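PDB 6TEQ: galactokinase from Bifidobacterium longum subsp. infantis ATCC 15697 = JCM 1222 = DSM 20088, which probably catalyses the ATP-dependent phosphorylation of galactose and is captured here with 2-deoxy-2-fluoro-galactose bound. Local coordinates for residues I7-H12 with L60-F65; K69-T74 with G124-F129; G201-L206 with Q221-D226; V269-I274 with H302-I307; V344-I349 with E396-P401. All blocks are in the same frame, centred on the assembly; numbering follows the deposited sequence. Where two conformers were deposited one is given.

Overall arrangement
The five contacts follow one another along the chain, each closing before the next opens. Contacts 1, 2 and 3 reach the same mixed sheet and hold its strands together. Contacts 1 and 2 both use strand 54-70 and touch where Thr64 packs on Phe129, although their centres are about 24 Å apart; contact 3 pairs strands 202-207 and 218-222, the former a neighbour of 54-70. Contact 4 packs two helices, its centre about 35 Å from that of contact 1, with the Ile307 side chain about 9 Å from that of galactose-binding His47. Contact 5, about 31 Å from contact 4 between centres, ties helix 345-356 to the loop after helix 382-396, at the surface away from the sites.

Contact 1. Residues I7-H12 with L60-F65; sequences IEPLTH and LPHRTF
Pro9 and His62 bring the two backbones to 4.5 Å between their CA atoms, where the extended loop 7-12 runs over residues 61-65 of strand 54-70 with end-to-end directions 65° apart. The backbones do not pair as strands; a water bridges them, donating to Leu10 O and Pro61 O and weakly accepting from Arg63 N. His62 CG stands anti to the carbonyl carbon (chi1 -62°), beside the backbone N, and NE2 donates a nearly straight bond of 2.8 Å to Ile7 O (169° at the hydrogen), with the oxygen close to the ring plane. Pro9 lies over the ring face, its CB 3.9 Å from the centroid in a CH-pi contact, and the same CB is 3.9 Å from Pro61 CB. Rigid and apolar, proline suits a place between a second proline and an aromatic face. Farther along, Leu10 CB meets Phe65 CE1 at 4.1 Å, while Phe65 CZ approaches Thr11 O, just before helix 12-27. An alanine in place of His62 would probably leave Ile7 O without this donor and open a gap beneath Pro9. Donation from NE2 requires a proton there, and the imidazole serves both as donor and as packing surface.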
# COMPACT_ATOMS: atom_id res chain seq x y z
N ILE A 7 -13.80 -4.28 -10.77
CA ILE A 7 -13.83 -5.12 -9.53
C ILE A 7 -14.43 -4.26 -8.44
O ILE A 7 -13.73 -3.34 -7.97
CB ILE A 7 -12.40 -5.55 -9.13
CG1 ILE A 7 -11.76 -6.37 -10.25
CG2 ILE A 7 -12.41 -6.30 -7.81
CD1 ILE A 7 -12.65 -7.48 -10.71
N GLU A 8 -15.67 -4.52 -8.05
CA GLU A 8 -16.45 -3.67 -7.13
C GLU A 8 -16.01 -3.95 -5.69
O GLU A 8 -15.59 -5.06 -5.36
CB GLU A 8 -17.94 -3.89 -7.34
CG GLU A 8 -18.46 -3.36 -8.67
CD GLU A 8 -18.24 -1.87 -8.85
OE1 GLU A 8 -17.84 -1.42 -9.96
OE2 GLU A 8 -18.43 -1.15 -7.87
N PRO A 9 -16.07 -2.97 -4.76
CA PRO A 9 -15.74 -3.31 -3.39
C PRO A 9 -16.95 -4.01 -2.74
O PRO A 9 -18.10 -3.75 -3.02
CB PRO A 9 -15.54 -1.96 -2.70
CG PRO A 9 -16.34 -1.01 -3.55
CD PRO A 9 -16.26 -1.54 -4.97
N LEU A 10 -16.63 -4.93 -1.85
CA LEU A 10 -17.59 -5.54 -0.94
C LEU A 10 -18.17 -4.45 -0.05
O LEU A 10 -17.42 -3.64 0.58
CB LEU A 10 -16.91 -6.63 -0.09
CG LEU A 10 -16.40 -7.88 -0.79
CD1 LEU A 10 -15.46 -8.63 0.14
CD2 LEU A 10 -17.54 -8.79 -1.25
N THR A 11 -19.47 -4.49 0.12
CA THR A 11 -20.14 -3.66 1.13
C THR A 11 -19.81 -4.19 2.54
O THR A 11 -19.35 -5.36 2.69
CB THR A 11 -21.66 -3.63 0.88
OG1 THR A 11 -22.17 -4.94 1.12
CG2 THR A 11 -22.00 -3.15 -0.52
N HIS A 12 -20.03 -3.34 3.52
CA HIS A 12 -19.92 -3.73 4.95
C HIS A 12 -20.72 -5.03 5.12
O HIS A 12 -20.21 -5.99 5.72
CB HIS A 12 -20.37 -2.55 5.82
CG HIS A 12 -20.96 -2.92 7.14
ND1 HIS A 12 -20.18 -3.32 8.20
CD2 HIS A 12 -22.25 -2.97 7.56
CE1 HIS A 12 -20.96 -3.57 9.23
NE2 HIS A 12 -22.23 -3.36 8.88
N LEU A 60 -8.45 2.57 -0.32
CA LEU A 60 -9.52 2.17 -1.24
C LEU A 60 -10.78 1.76 -0.47
O LEU A 60 -10.74 1.37 0.70
CB LEU A 60 -9.03 1.04 -2.12
CG LEU A 60 -8.02 1.41 -3.19
CD1 LEU A 60 -7.49 0.12 -3.76
CD2 LEU A 60 -8.69 2.23 -4.28
N PRO A 61 -11.95 1.73 -1.13
CA PRO A 61 -13.11 1.15 -0.49
C PRO A 61 -13.00 -0.38 -0.36
O PRO A 61 -13.69 -0.99 0.44
CB PRO A 61 -14.21 1.47 -1.47
CG PRO A 61 -13.58 1.76 -2.80
CD PRO A 61 -12.23 2.30 -2.46
N HIS A 62 -12.12 -0.96 -1.15
CA HIS A 62 -11.87 -2.42 -1.22
C HIS A 62 -11.15 -2.82 0.06
O HIS A 62 -10.08 -2.25 0.38
CB HIS A 62 -10.99 -2.78 -2.41
CG HIS A 62 -11.62 -2.42 -3.70
ND1 HIS A 62 -11.73 -1.10 -4.08
CD2 HIS A 62 -12.21 -3.17 -4.65
CE1 HIS A 62 -12.40 -1.04 -5.23
NE2 HIS A 62 -12.67 -2.31 -5.62
N ARG A 63 -11.69 -3.78 0.80
CA ARG A 63 -11.20 -4.21 2.10
C ARG A 63 -11.00 -5.72 2.15
O ARG A 63 -11.72 -6.47 1.40
CB ARG A 63 -12.12 -3.72 3.19
CG ARG A 63 -12.22 -2.19 3.26
CD ARG A 63 -13.47 -1.67 3.93
NE ARG A 63 -13.49 -1.70 5.39
CZ ARG A 63 -12.90 -0.83 6.20
NH1 ARG A 63 -12.17 0.16 5.72
NH2 ARG A 63 -13.08 -0.93 7.51
N THR A 64 -10.14 -6.10 3.09
CA THR A 64 -10.02 -7.50 3.56
C THR A 64 -10.81 -7.55 4.87
O THR A 64 -10.47 -6.77 5.80
CB THR A 64 -8.57 -7.88 3.75
OG1 THR A 64 -8.03 -7.87 2.44
CG2 THR A 64 -8.32 -9.22 4.42
N PHE A 65 -11.70 -8.52 4.98
CA PHE A 65 -12.54 -8.76 6.15
C PHE A 65 -12.07 -10.00 6.86
O PHE A 65 -11.74 -11.02 6.23
CB PHE A 65 -14.01 -8.97 5.76
CG PHE A 65 -14.62 -7.71 5.23
CD1 PHE A 65 -14.44 -7.35 3.92
CD2 PHE A 65 -15.54 -6.99 5.98
CE1 PHE A 65 -14.98 -6.17 3.45
CE2 PHE A 65 -16.05 -5.78 5.52
CZ PHE A 65 -15.79 -5.41 4.24
O HOH W 1 -14.69 -3.61 0.59

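Contact 2. Residues K69-T74 with G124-F129; sequences KPREDT and GFDAAF. With PEG (di(hydroxyethyl)ether), chain H.
Arg71 reaches across to Gly124, Phe125 and Asp126, and its side chain can be followed atom by atom. CB packs 3.8 Å from Gly124 C, and CG lies equally near Phe125 CA. CD rests 3.7 Å from Phe125 C and also approaches Asp126 OD1. A bend at chi3 (67°) sets NE on its course. NE and NH1 then grip Asp73 side-on, one nitrogen to each oxygen: NE to OD1, and NH1 to OD2 at 2.8 Å, both almost straight and near the guanidinium plane. Arg71 NH2 meets the syn lone pair of Asp126 OD1 at 3.1 Å in a salt bridge, with a weaker bond to OD2. Around this network the backbone forms the end of an antiparallel pairing of strands 54-70 and 125-131: Lys69 and Asp126 are a hydrogen-bonded pair, Pro70 and Phe125 a non-hydrogen-bonded one. The proline fits here because its position requires no N-H across the pair. Gly124 N closes the turn by donating to Asp73 O, 2.8 Å away, where a side chain would clash. A di(hydroxyethyl)ether molecule, probably from the crystallisation liquor, lays C2 over the guanidinium face. Asp126 OD1 has a second cationic partner in Arg77, whose charge lies close to that of Arg71.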
# COMPACT_ATOMS: atom_id res chain seq x y z
N LYS A 69 -11.65 -15.21 16.23
CA LYS A 69 -11.95 -15.57 17.65
C LYS A 69 -10.64 -15.92 18.30
O LYS A 69 -9.86 -16.68 17.74
CB LYS A 69 -12.95 -16.73 17.75
CG LYS A 69 -13.37 -17.03 19.16
CD LYS A 69 -14.43 -18.09 19.19
CE LYS A 69 -14.91 -18.34 20.60
NZ LYS A 69 -15.70 -19.56 20.62
N PRO A 70 -10.36 -15.38 19.50
CA PRO A 70 -9.11 -15.73 20.17
C PRO A 70 -9.23 -17.18 20.67
O PRO A 70 -10.31 -17.65 20.87
CB PRO A 70 -9.05 -14.75 21.33
CG PRO A 70 -10.52 -14.44 21.62
CD PRO A 70 -11.23 -14.47 20.26
N ARG A 71 -8.08 -17.75 20.95
CA ARG A 71 -7.97 -19.09 21.57
C ARG A 71 -7.28 -18.99 22.92
O ARG A 71 -6.51 -18.03 23.12
CB ARG A 71 -7.20 -19.99 20.63
CG ARG A 71 -7.89 -20.31 19.30
CD ARG A 71 -7.04 -21.15 18.34
NE ARG A 71 -6.84 -22.49 18.91
CZ ARG A 71 -7.47 -23.58 18.56
NH1 ARG A 71 -7.18 -24.67 19.25
NH2 ARG A 71 -8.41 -23.59 17.61
N GLU A 72 -7.48 -19.96 23.82
CA GLU A 72 -6.76 -20.01 25.12
C GLU A 72 -5.44 -20.80 24.96
O GLU A 72 -4.65 -20.81 25.92
CB GLU A 72 -7.62 -20.63 26.22
CG GLU A 72 -8.83 -19.79 26.64
CD GLU A 72 -9.79 -20.54 27.57
OE1 GLU A 72 -9.58 -21.75 27.74
OE2 GLU A 72 -10.79 -19.91 28.04
N ASP A 73 -5.22 -21.46 23.82
CA ASP A 73 -3.88 -21.99 23.47
C ASP A 73 -3.16 -21.03 22.53
O ASP A 73 -3.67 -19.94 22.27
CB ASP A 73 -3.97 -23.42 22.92
CG ASP A 73 -4.73 -23.57 21.63
OD1 ASP A 73 -4.68 -22.59 20.84
OD2 ASP A 73 -5.36 -24.69 21.42
N THR A 74 -2.02 -21.48 21.99
CA THR A 74 -1.13 -20.67 21.12
C THR A 74 -1.28 -21.12 19.67
O THR A 74 -0.45 -20.71 18.84
CB THR A 74 0.30 -20.69 21.63
OG1 THR A 74 0.78 -22.01 21.93
CG2 THR A 74 0.40 -19.81 22.86
N GLY A 124 -3.24 -17.54 20.81
CA GLY A 124 -3.65 -18.03 19.49
C GLY A 124 -4.89 -17.38 19.00
O GLY A 124 -5.57 -16.57 19.74
N PHE A 125 -5.31 -17.84 17.83
CA PHE A 125 -6.59 -17.38 17.28
C PHE A 125 -6.99 -18.26 16.08
O PHE A 125 -6.16 -18.93 15.45
CB PHE A 125 -6.55 -15.91 16.87
CG PHE A 125 -5.60 -15.57 15.76
CD1 PHE A 125 -4.28 -15.30 16.04
CD2 PHE A 125 -6.03 -15.47 14.46
CE1 PHE A 125 -3.40 -14.92 15.04
CE2 PHE A 125 -5.15 -15.14 13.44
CZ PHE A 125 -3.84 -14.88 13.72
N ASP A 126 -8.29 -18.23 15.83
CA ASP A 126 -8.92 -18.77 14.60
C ASP A 126 -9.36 -17.59 13.77
O ASP A 126 -9.95 -16.67 14.33
CB ASP A 126 -10.07 -19.67 14.93
CG ASP A 126 -9.68 -20.91 15.69
OD1 ASP A 126 -8.55 -21.50 15.38
OD2 ASP A 126 -10.54 -21.34 16.54
N ALA A 127 -9.09 -17.64 12.47
CA ALA A 127 -9.57 -16.56 11.59
C ALA A 127 -9.97 -17.08 10.21
O ALA A 127 -9.35 -18.07 9.70
CB ALA A 127 -8.58 -15.42 11.49
N ALA A 128 -10.85 -16.32 9.63
CA ALA A 128 -11.31 -16.47 8.24
C ALA A 128 -11.22 -15.11 7.56
O ALA A 128 -11.73 -14.11 8.05
CB ALA A 128 -12.68 -17.02 8.13
N PHE A 129 -10.58 -15.09 6.42
CA PHE A 129 -10.44 -13.87 5.59
C PHE A 129 -11.25 -13.98 4.29
O PHE A 129 -11.18 -15.01 3.59
CB PHE A 129 -8.97 -13.73 5.17
CG PHE A 129 -8.06 -13.48 6.30
CD1 PHE A 129 -7.87 -12.19 6.74
CD2 PHE A 129 -7.51 -14.53 7.02
CE1 PHE A 129 -6.99 -11.93 7.78
CE2 PHE A 129 -6.66 -14.26 8.08
CZ PHE A 129 -6.44 -12.98 8.48
C1 PEG H . -9.13 -23.03 22.95
O1 PEG H . -7.72 -22.95 22.91
C2 PEG H . -9.78 -22.70 21.64
O2 PEG H . -11.05 -22.08 21.84
C3 PEG H . -11.71 -21.73 20.62
C4 PEG H . -11.77 -20.24 20.46
O4 PEG H . -11.56 -19.76 19.06

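Contact 3. Residues G201-L206 with Q221-D226; sequences GHALLL and QEFDLD
Ala203 and Gln221 form a hydrogen-bonded antiparallel pair, the backbone core of this contact between strands 202-207 and 218-222. Gln221 N donates to Ala203 O at 2.8 Å in an almost linear bond, and Ala203 N returns one to Gln221 O. Past the regular pairing, Phe223 N donates to Gly201 O at 2.9 Å; Gly201 has positive phi, a conformation favourable to glycine. A CA-H...O contact, His202 CA to Gln221 O, spans 3.0 Å. Among apolar contacts, Ala203 CB meets Phe223 CB at 4.1 Å, its small methyl fitting close to the backbone, while the Phe223 ring leads away to meet Phe317. Leu205 and Gln221 lie side by side and point the same way, with Leu205 CB 3.9 Å from Gln221 CG; a bend at chi2 (-66°) turns Gln221 CD, and Gln221 NE2 bonds to Ser219 OG. Ala203 and Leu205 also pack on strand 54-70, and Leu205 and Gln221 meet helix 294-318. His202 and Glu222 run alongside each other, their planes 27° apart, but His202 NE2 and Glu222 OE1 remain 3.8 Å apart, while His202 ND1 bonds to Glu200 O. Three backbone amide bonds set the register, and they depend little on side-chain identity; aliphatic carbons pack beside them.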
# COMPACT_ATOMS: atom_id res chain seq x y z
N GLY A 201 -12.49 10.76 2.22
CA GLY A 201 -12.37 12.06 1.55
C GLY A 201 -11.02 12.74 1.70
O GLY A 201 -10.94 13.94 1.34
N HIS A 202 -10.00 12.08 2.26
CA HIS A 202 -8.68 12.68 2.48
C HIS A 202 -7.58 11.73 2.03
O HIS A 202 -7.78 10.50 2.10
CB HIS A 202 -8.51 12.99 3.97
CG HIS A 202 -9.44 14.02 4.46
ND1 HIS A 202 -10.77 13.76 4.69
CD2 HIS A 202 -9.23 15.33 4.70
CE1 HIS A 202 -11.34 14.88 5.12
NE2 HIS A 202 -10.42 15.88 5.12
N ALA A 203 -6.45 12.32 1.64
CA ALA A 203 -5.18 11.63 1.45
C ALA A 203 -4.34 11.83 2.71
O ALA A 203 -4.47 12.87 3.35
CB ALA A 203 -4.55 12.17 0.17
N LEU A 204 -3.51 10.86 2.99
CA LEU A 204 -2.69 10.86 4.16
C LEU A 204 -1.28 11.39 3.82
O LEU A 204 -0.46 10.69 3.12
CB LEU A 204 -2.62 9.44 4.69
CG LEU A 204 -1.87 9.32 6.02
CD1 LEU A 204 -2.76 9.78 7.14
CD2 LEU A 204 -1.43 7.89 6.26
N LEU A 205 -0.98 12.66 4.08
CA LEU A 205 0.42 13.15 3.84
C LEU A 205 1.29 12.61 4.99
O LEU A 205 1.20 13.09 6.13
CB LEU A 205 0.42 14.68 3.78
CG LEU A 205 1.77 15.31 3.64
CD1 LEU A 205 2.55 14.79 2.44
CD2 LEU A 205 1.63 16.80 3.62
N LEU A 206 2.01 11.55 4.67
CA LEU A 206 2.74 10.73 5.65
C LEU A 206 4.21 11.11 5.55
O LEU A 206 4.82 11.05 4.48
CB LEU A 206 2.47 9.27 5.31
CG LEU A 206 3.33 8.29 6.09
CD1 LEU A 206 2.88 8.26 7.54
CD2 LEU A 206 3.22 6.92 5.48
N GLN A 221 -5.09 15.47 4.09
CA GLN A 221 -5.19 16.46 3.02
C GLN A 221 -6.53 16.20 2.30
O GLN A 221 -6.86 15.04 1.98
CB GLN A 221 -4.04 16.28 2.05
CG GLN A 221 -2.71 16.64 2.65
CD GLN A 221 -2.68 18.11 2.95
OE1 GLN A 221 -3.18 18.94 2.19
NE2 GLN A 221 -1.95 18.47 4.00
N GLU A 222 -7.27 17.26 2.06
CA GLU A 222 -8.54 17.19 1.30
C GLU A 222 -8.27 16.42 0.01
O GLU A 222 -7.27 16.73 -0.68
CB GLU A 222 -9.08 18.61 1.05
CG GLU A 222 -9.55 19.35 2.31
CD GLU A 222 -10.96 18.98 2.74
OE1 GLU A 222 -11.46 18.01 2.18
OE2 GLU A 222 -11.57 19.67 3.62
N PHE A 223 -9.10 15.44 -0.31
CA PHE A 223 -9.00 14.71 -1.58
C PHE A 223 -10.40 14.38 -2.05
O PHE A 223 -10.80 13.21 -2.06
CB PHE A 223 -8.05 13.51 -1.49
CG PHE A 223 -7.66 13.04 -2.86
CD1 PHE A 223 -6.83 13.79 -3.66
CD2 PHE A 223 -8.15 11.83 -3.35
CE1 PHE A 223 -6.49 13.33 -4.92
CE2 PHE A 223 -7.80 11.38 -4.60
CZ PHE A 223 -7.03 12.16 -5.40
N ASP A 224 -11.16 15.41 -2.36
CA ASP A 224 -12.57 15.24 -2.72
C ASP A 224 -12.62 15.31 -4.25
O ASP A 224 -12.62 16.40 -4.81
CB ASP A 224 -13.42 16.31 -2.08
CG ASP A 224 -14.87 16.26 -2.48
OD1 ASP A 224 -15.24 15.36 -3.30
OD2 ASP A 224 -15.62 17.05 -1.89
N LEU A 225 -12.61 14.17 -4.92
CA LEU A 225 -12.61 14.16 -6.40
C LEU A 225 -13.88 14.83 -6.96
O LEU A 225 -13.80 15.46 -8.00
CB LEU A 225 -12.56 12.70 -6.87
CG LEU A 225 -11.26 11.99 -6.54
CD1 LEU A 225 -11.45 10.51 -6.58
CD2 LEU A 225 -10.15 12.40 -7.46
N ASP A 226 -14.99 14.79 -6.24
CA ASP A 226 -16.30 15.33 -6.71
C ASP A 226 -16.24 16.86 -6.76
O ASP A 226 -16.85 17.45 -7.66
CB ASP A 226 -17.42 14.91 -5.77
CG ASP A 226 -17.73 13.41 -5.75
OD1 ASP A 226 -17.41 12.70 -6.69
OD2 ASP A 226 -18.30 12.97 -4.76

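Contact 4. Residues V269-I274 with H302-I307; sequences VTADGI and HVVTEI
Val304 faces Ala271 and Ile274 across two helices whose segment axes approach to 9.0 Å and cross at -59°. Ile274 and Val304 meet at about a right angle, and the end of the isoleucine comes up against both methyls of the valine: Ile274 CD1 is 3.8 Å from Val304 CG1 and 3.9 Å from Val304 CG2. The valine's first torsion (162°) places CG1 anti to the backbone N and leaves CG2 beside it, a setting that presents one methyl to Ile274 and the other to both Ile274 and the Ala271 backbone. Val304 CG2 is 4.0 Å from Ala271 CA, with Thr270 CG2 a little farther off. Ala271 is the small residue of the interface: its CA comes within 4.6 Å of Val304 CA, and its single methyl meets Ile307 CD1 at 3.7 Å. The small alanine lets the two backbones come this close, while the isoleucines reach across from farther off. Polar groups take part through a water that donates to Val304 O at 2.7 Å and to Ala271 O over a longer distance. Helix 280-289 adds Ala283, Leu284 and Thr287 against Ile274. On the same 302-307 segment, Glu306 and His302 bond to the backbone of Glu46, a sugar-binding residue. The arrangement is helix-helix packing through a small alanine flanked by branched aliphatic residues, joining helices 267-276 and 294-318 near the galactose site.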
# COMPACT_ATOMS: atom_id res chain seq x y z
N VAL A 269 17.34 13.39 4.50
CA VAL A 269 18.34 14.44 4.86
C VAL A 269 18.87 15.13 3.57
O VAL A 269 18.88 16.34 3.48
CB VAL A 269 19.49 13.83 5.65
CG1 VAL A 269 20.51 14.93 5.97
CG2 VAL A 269 19.04 13.05 6.86
N THR A 270 19.35 14.35 2.63
CA THR A 270 19.89 14.83 1.34
C THR A 270 18.79 15.69 0.65
O THR A 270 19.03 16.80 0.16
CB THR A 270 20.29 13.62 0.51
OG1 THR A 270 21.18 12.79 1.27
CG2 THR A 270 20.82 14.06 -0.83
N ALA A 271 17.61 15.10 0.44
CA ALA A 271 16.50 15.75 -0.29
C ALA A 271 16.14 17.11 0.32
O ALA A 271 15.85 18.09 -0.41
CB ALA A 271 15.32 14.85 -0.24
N ASP A 272 16.08 17.14 1.67
CA ASP A 272 15.69 18.40 2.32
C ASP A 272 16.80 19.46 2.10
O ASP A 272 16.45 20.64 2.00
CB ASP A 272 15.36 18.18 3.79
CG ASP A 272 14.04 17.45 4.04
OD1 ASP A 272 13.26 17.25 3.10
OD2 ASP A 272 13.84 17.10 5.23
N GLY A 273 18.09 19.08 2.18
CA GLY A 273 19.16 20.08 1.95
C GLY A 273 19.11 20.59 0.54
O GLY A 273 19.22 21.82 0.35
N ILE A 274 18.83 19.71 -0.43
CA ILE A 274 18.64 20.17 -1.84
C ILE A 274 17.45 21.14 -1.94
O ILE A 274 17.54 22.24 -2.59
CB ILE A 274 18.52 18.97 -2.78
CG1 ILE A 274 19.86 18.18 -2.83
CG2 ILE A 274 18.13 19.41 -4.15
CD1 ILE A 274 19.77 16.78 -3.45
N HIS A 302 15.66 10.15 -8.39
CA HIS A 302 14.24 9.80 -8.22
C HIS A 302 13.87 10.21 -6.80
O HIS A 302 12.85 10.86 -6.66
CB HIS A 302 13.99 8.31 -8.44
CG HIS A 302 12.62 8.00 -7.96
ND1 HIS A 302 11.54 8.39 -8.63
CD2 HIS A 302 12.20 7.43 -6.81
CE1 HIS A 302 10.44 8.17 -7.92
NE2 HIS A 302 10.83 7.54 -6.79
N VAL A 303 14.61 9.75 -5.75
CA VAL A 303 14.07 9.90 -4.38
C VAL A 303 13.92 11.40 -4.08
O VAL A 303 12.94 11.85 -3.50
CB VAL A 303 14.94 9.17 -3.36
CG1 VAL A 303 14.50 9.49 -1.96
CG2 VAL A 303 14.89 7.66 -3.61
N VAL A 304 14.92 12.16 -4.47
CA VAL A 304 14.99 13.59 -4.11
C VAL A 304 13.86 14.30 -4.83
O VAL A 304 13.16 15.07 -4.18
CB VAL A 304 16.35 14.17 -4.49
CG1 VAL A 304 16.32 15.68 -4.54
CG2 VAL A 304 17.40 13.66 -3.56
N THR A 305 13.70 14.09 -6.11
CA THR A 305 12.67 14.80 -6.92
C THR A 305 11.27 14.34 -6.48
O THR A 305 10.33 15.13 -6.49
CB THR A 305 12.92 14.71 -8.42
OG1 THR A 305 12.83 13.35 -8.85
CG2 THR A 305 14.24 15.36 -8.81
N GLU A 306 11.13 13.06 -6.12
CA GLU A 306 9.80 12.52 -5.77
C GLU A 306 9.37 13.17 -4.47
O GLU A 306 8.13 13.46 -4.31
CB GLU A 306 9.86 10.99 -5.66
CG GLU A 306 8.52 10.35 -5.45
CD GLU A 306 7.62 10.26 -6.66
OE1 GLU A 306 7.94 10.87 -7.72
OE2 GLU A 306 6.58 9.64 -6.49
N ILE A 307 10.24 13.29 -3.48
CA ILE A 307 9.85 13.88 -2.19
C ILE A 307 9.33 15.30 -2.46
O ILE A 307 8.23 15.66 -1.93
CB ILE A 307 10.99 13.85 -1.16
CG1 ILE A 307 11.36 12.41 -0.76
CG2 ILE A 307 10.66 14.68 0.05
CD1 ILE A 307 12.64 12.25 0.07
O HOH W 2 13.54 16.95 -2.23

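Contact 5. Residues V344-I349 with E396-P401; sequences VPELDI and EGFNAP
Phe398 meets Pro345, Glu346 and Ile349 on the first turns of helix 345-356, mostly by apolar contact. Ile349 CD1 comes in at the ring edge, near its plane, 3.6 Å from Phe398 CE2. Pro345 CB is 4.1 Å from Phe398 CZ; proline suits this first helical turn, where its missing N-H costs no intrahelical bond. Glu396 CD rests 3.9 Å from Ile349 CD1. In a CH-pi contact Glu346 CG sits over one face, 3.7 Å from the ring centroid, while Glu396 CB covers the opposite face, so the ring is held between the aliphatic parts of two glutamates. Glu346 bends at chi2 (92°), with its OE2 4.0 Å from Phe398 CD1. An alanine in place of Phe398 would probably open a gap between Glu346 and Glu396 and leave Ile349 without its aromatic partner. The ring sits just past a Schellman motif that ends helix 382-396, where Gly397 adopts the positive phi favourable to glycine and the chain turns toward strand 402-404. Phe393, on the last turns of that helix, meets Phe398 edge-to-face. Among polar contacts, a water donates to Glu346 OE2 at 2.7 Å and weakly accepts from Asn399 N, and Glu396 OE2 forms a salt bridge with Arg392.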
# COMPACT_ATOMS: atom_id res chain seq x y z
N VAL A 344 7.34 -1.64 -16.12
CA VAL A 344 7.31 -2.75 -17.09
C VAL A 344 6.43 -2.26 -18.21
O VAL A 344 5.66 -1.30 -18.03
CB VAL A 344 6.80 -4.07 -16.47
CG1 VAL A 344 7.72 -4.53 -15.35
CG2 VAL A 344 5.36 -3.96 -15.99
N PRO A 345 6.47 -2.93 -19.38
CA PRO A 345 5.72 -2.40 -20.52
C PRO A 345 4.24 -2.22 -20.24
O PRO A 345 3.68 -1.26 -20.76
CB PRO A 345 5.97 -3.45 -21.61
CG PRO A 345 7.38 -3.88 -21.27
CD PRO A 345 7.42 -3.99 -19.75
N GLU A 346 3.61 -3.15 -19.52
CA GLU A 346 2.16 -3.05 -19.28
C GLU A 346 1.88 -1.73 -18.53
O GLU A 346 0.85 -1.09 -18.80
CB GLU A 346 1.65 -4.27 -18.52
CG GLU A 346 1.76 -5.56 -19.31
CD GLU A 346 3.04 -6.36 -19.10
OE1 GLU A 346 4.10 -5.79 -18.75
OE2 GLU A 346 2.97 -7.60 -19.33
N LEU A 347 2.68 -1.40 -17.52
CA LEU A 347 2.43 -0.16 -16.78
C LEU A 347 2.64 1.02 -17.75
O LEU A 347 1.84 1.97 -17.74
CB LEU A 347 3.38 -0.01 -15.60
CG LEU A 347 3.23 -1.01 -14.47
CD1 LEU A 347 4.37 -0.85 -13.49
CD2 LEU A 347 1.87 -0.82 -13.77
N ASP A 348 3.76 1.00 -18.50
CA ASP A 348 4.12 2.19 -19.31
C ASP A 348 3.10 2.40 -20.42
O ASP A 348 2.73 3.53 -20.72
CB ASP A 348 5.54 2.08 -19.85
CG ASP A 348 6.54 2.13 -18.72
OD1 ASP A 348 6.17 2.61 -17.64
OD2 ASP A 348 7.64 1.68 -18.97
N ILE A 349 2.64 1.32 -21.02
CA ILE A 349 1.64 1.41 -22.12
C ILE A 349 0.26 1.83 -21.57
O ILE A 349 -0.36 2.74 -22.14
CB ILE A 349 1.61 0.10 -22.92
CG1 ILE A 349 2.89 -0.08 -23.71
CG2 ILE A 349 0.35 0.07 -23.82
CD1 ILE A 349 3.12 -1.47 -24.26
N GLU A 396 -1.43 -5.75 -27.98
CA GLU A 396 -0.03 -5.99 -27.53
C GLU A 396 0.21 -7.46 -27.19
O GLU A 396 1.33 -7.84 -26.93
CB GLU A 396 0.30 -5.15 -26.29
CG GLU A 396 0.38 -3.67 -26.59
CD GLU A 396 1.55 -3.18 -27.43
OE1 GLU A 396 2.52 -3.94 -27.55
OE2 GLU A 396 1.48 -2.03 -27.98
N GLY A 397 -0.83 -8.26 -27.07
CA GLY A 397 -0.74 -9.65 -26.60
C GLY A 397 -0.59 -9.79 -25.09
O GLY A 397 -0.23 -10.88 -24.64
N PHE A 398 -1.01 -8.76 -24.34
CA PHE A 398 -0.94 -8.76 -22.86
C PHE A 398 -2.18 -9.45 -22.29
O PHE A 398 -3.23 -9.48 -22.94
CB PHE A 398 -0.86 -7.33 -22.32
CG PHE A 398 0.32 -6.51 -22.73
CD1 PHE A 398 1.54 -7.11 -23.06
CD2 PHE A 398 0.27 -5.13 -22.66
CE1 PHE A 398 2.66 -6.35 -23.36
CE2 PHE A 398 1.41 -4.37 -22.98
CZ PHE A 398 2.59 -4.99 -23.34
N ASN A 399 -2.06 -9.97 -21.07
CA ASN A 399 -3.23 -10.40 -20.26
C ASN A 399 -4.20 -9.23 -20.19
O ASN A 399 -3.70 -8.06 -20.12
CB ASN A 399 -2.87 -10.78 -18.82
CG ASN A 399 -1.77 -11.81 -18.73
OD1 ASN A 399 -1.64 -12.64 -19.62
ND2 ASN A 399 -1.01 -11.78 -17.62
N ALA A 400 -5.50 -9.49 -20.17
CA ALA A 400 -6.51 -8.43 -19.97
C ALA A 400 -6.26 -7.72 -18.67
O ALA A 400 -6.06 -8.37 -17.64
CB ALA A 400 -7.89 -8.96 -19.99
N PRO A 401 -6.41 -6.38 -18.63
CA PRO A 401 -6.38 -5.68 -17.35
C PRO A 401 -7.76 -5.76 -16.69
O PRO A 401 -8.77 -6.13 -17.34
CB PRO A 401 -5.99 -4.27 -17.78
CG PRO A 401 -6.67 -4.11 -19.10
CD PRO A 401 -6.60 -5.46 -19.76
O HOH W 3 0.68 -9.04 -19.37